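Local atomic coordinates of flavohemoglobin (Malassezia yamatoensis, PDB entry 6O0A), a protein that binds heme and FAD and, as a flavohemoglobin, probably detoxifies nitric oxide by turning it into nitrate with electrons from NAD(P)H. Residues Ala107-Gln112 against Ser209-Thr214. Residues are numbered along the deposited sequence; the frame is centred on the assembly and turned at random.
Sequences ASLGLQ and SIYART. With HEM (protoporphyrin IX containing Fe), chain C.
Ser108 and Ser209 meet hydroxyl to hydroxyl where the C-terminal end of globin helix 96-108 abuts strand 207-213 of the antiparallel FAD-binding sheet, so the contact joins the heme and flavin halves of the flavohemoglobin. Ser209 OG donates to Ser108 OG over a short 2.5 Å. Ser108 carries its hydroxyl anti to the backbone N (chi1 -175°), which swings it out from the side of the last helical turn, toward Ser209. Beside this pair the Tyr211 phenol reaches the helix terminus from the same strand. Its OH lies 3.6 Å from Leu109 CA and is tied to the helix end through two waters. One accepts from Tyr211 OH and donates to Ser108 O; the other lies in the plane of the ring at its edge, donating to Tyr211 OH at 2.6 Å and to Leu109 O at 2.8 Å. Two backbone carbonyls at the helix end thus gain water partners, and the phenol oxygen is held from two sides. Leu109 forks between the domains: CD2 lies 3.9 Å from both Ser209 OG and Tyr211 OH, whereas CD1 packs on the heme at 3.6 Å from CAD. The chain then turns away through Gly110, whose positive phi (76°) closes a Schellman motif with Gly110 N bonded to Ala107 O, and Leu111 comes back onto the porphyrin. Further out, Gln223 NE2 gives Ser209 OG a second bond, Ser262 OG takes Ser209 N and also makes a weak hydrogen bond with Ser108 OG, so it meets both serines of the contact, and Arg171 makes a cation-pi contact with the Tyr211 ring. Bound FAD lies about 8 Å from the Ser209 side chain, while on the heme side Leu111 CD1 touches HEM CAC at 3.3 Å.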
# COMPACT_ATOMS: atom_id res chain seq x y z
N ALA A 107 9.50 4.32 -3.53
CA ALA A 107 10.63 4.52 -2.63
C ALA A 107 10.92 3.25 -1.84
O ALA A 107 12.09 2.86 -1.69
CB ALA A 107 10.36 5.70 -1.70
N SER A 108 9.87 2.58 -1.35
CA SER A 108 10.04 1.29 -0.69
C SER A 108 10.83 0.32 -1.55
O SER A 108 11.70 -0.40 -1.05
CB SER A 108 8.66 0.70 -0.38
OG SER A 108 8.77 -0.49 0.37
N LEU A 109 10.53 0.30 -2.85
CA LEU A 109 11.19 -0.58 -3.82
C LEU A 109 12.51 -0.01 -4.34
O LEU A 109 13.20 -0.67 -5.13
CB LEU A 109 10.21 -0.86 -4.97
CG LEU A 109 8.94 -1.59 -4.50
CD1 LEU A 109 7.82 -1.49 -5.53
CD2 LEU A 109 9.25 -3.02 -4.15
N GLY A 110 12.87 1.20 -3.92
CA GLY A 110 14.16 1.77 -4.29
C GLY A 110 14.24 2.28 -5.71
O GLY A 110 15.33 2.37 -6.27
N LEU A 111 13.10 2.65 -6.30
CA LEU A 111 13.07 3.06 -7.70
C LEU A 111 13.92 4.30 -7.94
O LEU A 111 13.78 5.32 -7.25
CB LEU A 111 11.63 3.33 -8.12
CG LEU A 111 11.47 3.81 -9.57
CD1 LEU A 111 12.03 2.77 -10.53
CD2 LEU A 111 10.01 4.13 -9.89
N GLN A 112 14.79 4.22 -8.96
CA GLN A 112 15.66 5.34 -9.27
C GLN A 112 15.19 6.08 -10.52
O GLN A 112 14.59 5.47 -11.42
CB GLN A 112 17.10 4.85 -9.45
CG GLN A 112 17.64 4.14 -8.20
CD GLN A 112 17.71 5.09 -7.00
OE1 GLN A 112 18.28 6.18 -7.10
NE2 GLN A 112 17.13 4.68 -5.88
N SER A 209 9.24 -3.01 2.69
CA SER A 209 9.34 -4.11 1.75
C SER A 209 10.43 -5.06 2.24
O SER A 209 11.54 -4.62 2.54
CB SER A 209 9.67 -3.62 0.33
OG SER A 209 8.59 -2.91 -0.26
N ILE A 210 10.09 -6.34 2.35
CA ILE A 210 11.04 -7.38 2.72
C ILE A 210 11.24 -8.28 1.51
O ILE A 210 10.30 -8.52 0.73
CB ILE A 210 10.56 -8.17 3.96
CG1 ILE A 210 11.64 -9.15 4.41
CG2 ILE A 210 9.25 -8.88 3.69
CD1 ILE A 210 11.48 -9.60 5.84
N TYR A 211 12.48 -8.76 1.35
CA TYR A 211 12.94 -9.45 0.14
C TYR A 211 13.36 -10.87 0.47
O TYR A 211 14.11 -11.09 1.42
CB TYR A 211 14.12 -8.69 -0.49
CG TYR A 211 13.76 -7.33 -1.03
CD1 TYR A 211 13.47 -6.27 -0.18
CD2 TYR A 211 13.71 -7.11 -2.40
CE1 TYR A 211 13.12 -5.02 -0.68
CE2 TYR A 211 13.38 -5.87 -2.91
CZ TYR A 211 13.08 -4.82 -2.04
OH TYR A 211 12.74 -3.59 -2.55
N ALA A 212 12.91 -11.82 -0.35
CA ALA A 212 13.47 -13.17 -0.31
C ALA A 212 13.42 -13.75 -1.71
O ALA A 212 12.76 -13.21 -2.61
CB ALA A 212 12.71 -14.06 0.68
N ARG A 213 14.12 -14.85 -1.91
CA ARG A 213 14.14 -15.46 -3.23
C ARG A 213 13.04 -16.50 -3.37
O ARG A 213 12.71 -17.21 -2.41
CB ARG A 213 15.51 -16.07 -3.54
CG ARG A 213 16.55 -14.97 -3.71
CD ARG A 213 17.82 -15.37 -4.39
NE ARG A 213 18.69 -14.20 -4.36
CZ ARG A 213 18.80 -13.33 -5.36
NH1 ARG A 213 18.15 -13.51 -6.50
NH2 ARG A 213 19.59 -12.27 -5.22
N THR A 214 12.46 -16.56 -4.57
CA THR A 214 11.55 -17.63 -4.93
C THR A 214 12.30 -18.95 -4.95
O THR A 214 13.53 -19.00 -4.93
CB THR A 214 10.95 -17.37 -6.32
OG1 THR A 214 12.03 -17.35 -7.27
CG2 THR A 214 10.25 -16.03 -6.36
CHA HEM C . 3.67 0.02 -8.64
CHB HEM C . 2.49 3.81 -11.48
CHC HEM C . 7.06 3.99 -13.11
CHD HEM C . 8.03 -0.16 -10.80
C1A HEM C . 2.96 1.04 -9.25
C2A HEM C . 1.57 1.37 -9.02
C3A HEM C . 1.25 2.41 -9.79
C4A HEM C . 2.42 2.78 -10.57
CMA HEM C . -0.12 3.11 -9.89
CAA HEM C . 0.64 0.65 -8.02
CBA HEM C . 0.83 1.40 -6.70
CGA HEM C . 0.03 0.72 -5.61
O1A HEM C . 0.15 -0.52 -5.45
O2A HEM C . -0.73 1.42 -4.90
C1B HEM C . 3.63 4.20 -12.17
C2B HEM C . 3.72 5.30 -13.10
C3B HEM C . 4.98 5.35 -13.57
C4B HEM C . 5.73 4.28 -12.92
CMB HEM C . 2.52 6.20 -13.47
CAB HEM C . 5.62 6.33 -14.58
CBB HEM C . 5.09 7.51 -14.95
C1C HEM C . 7.70 2.86 -12.65
C2C HEM C . 9.04 2.46 -13.00
C3C HEM C . 9.32 1.31 -12.36
C4C HEM C . 8.15 0.95 -11.60
CMC HEM C . 9.94 3.30 -13.94
CAC HEM C . 10.60 0.43 -12.41
CBC HEM C . 11.42 0.39 -13.48
C1D HEM C . 6.93 -0.45 -10.01
C2D HEM C . 6.83 -1.61 -9.15
C3D HEM C . 5.63 -1.58 -8.57
C4D HEM C . 4.93 -0.39 -9.02
CMD HEM C . 7.93 -2.69 -8.99
CAD HEM C . 5.10 -2.63 -7.57
CBD HEM C . 4.01 -3.44 -8.28
CGD HEM C . 4.60 -4.50 -9.18
O1D HEM C . 5.50 -5.26 -8.72
O2D HEM C . 4.15 -4.60 -10.35
NA HEM C . 3.45 1.92 -10.20
NB HEM C . 4.86 3.60 -12.08
NC HEM C . 7.18 1.92 -11.79
ND HEM C . 5.77 0.28 -9.90
FE HEM C . 5.39 2.10 -10.79
O HOH W 1 14.49 -1.60 -1.80
O HOH W 2 12.80 -3.42 -5.14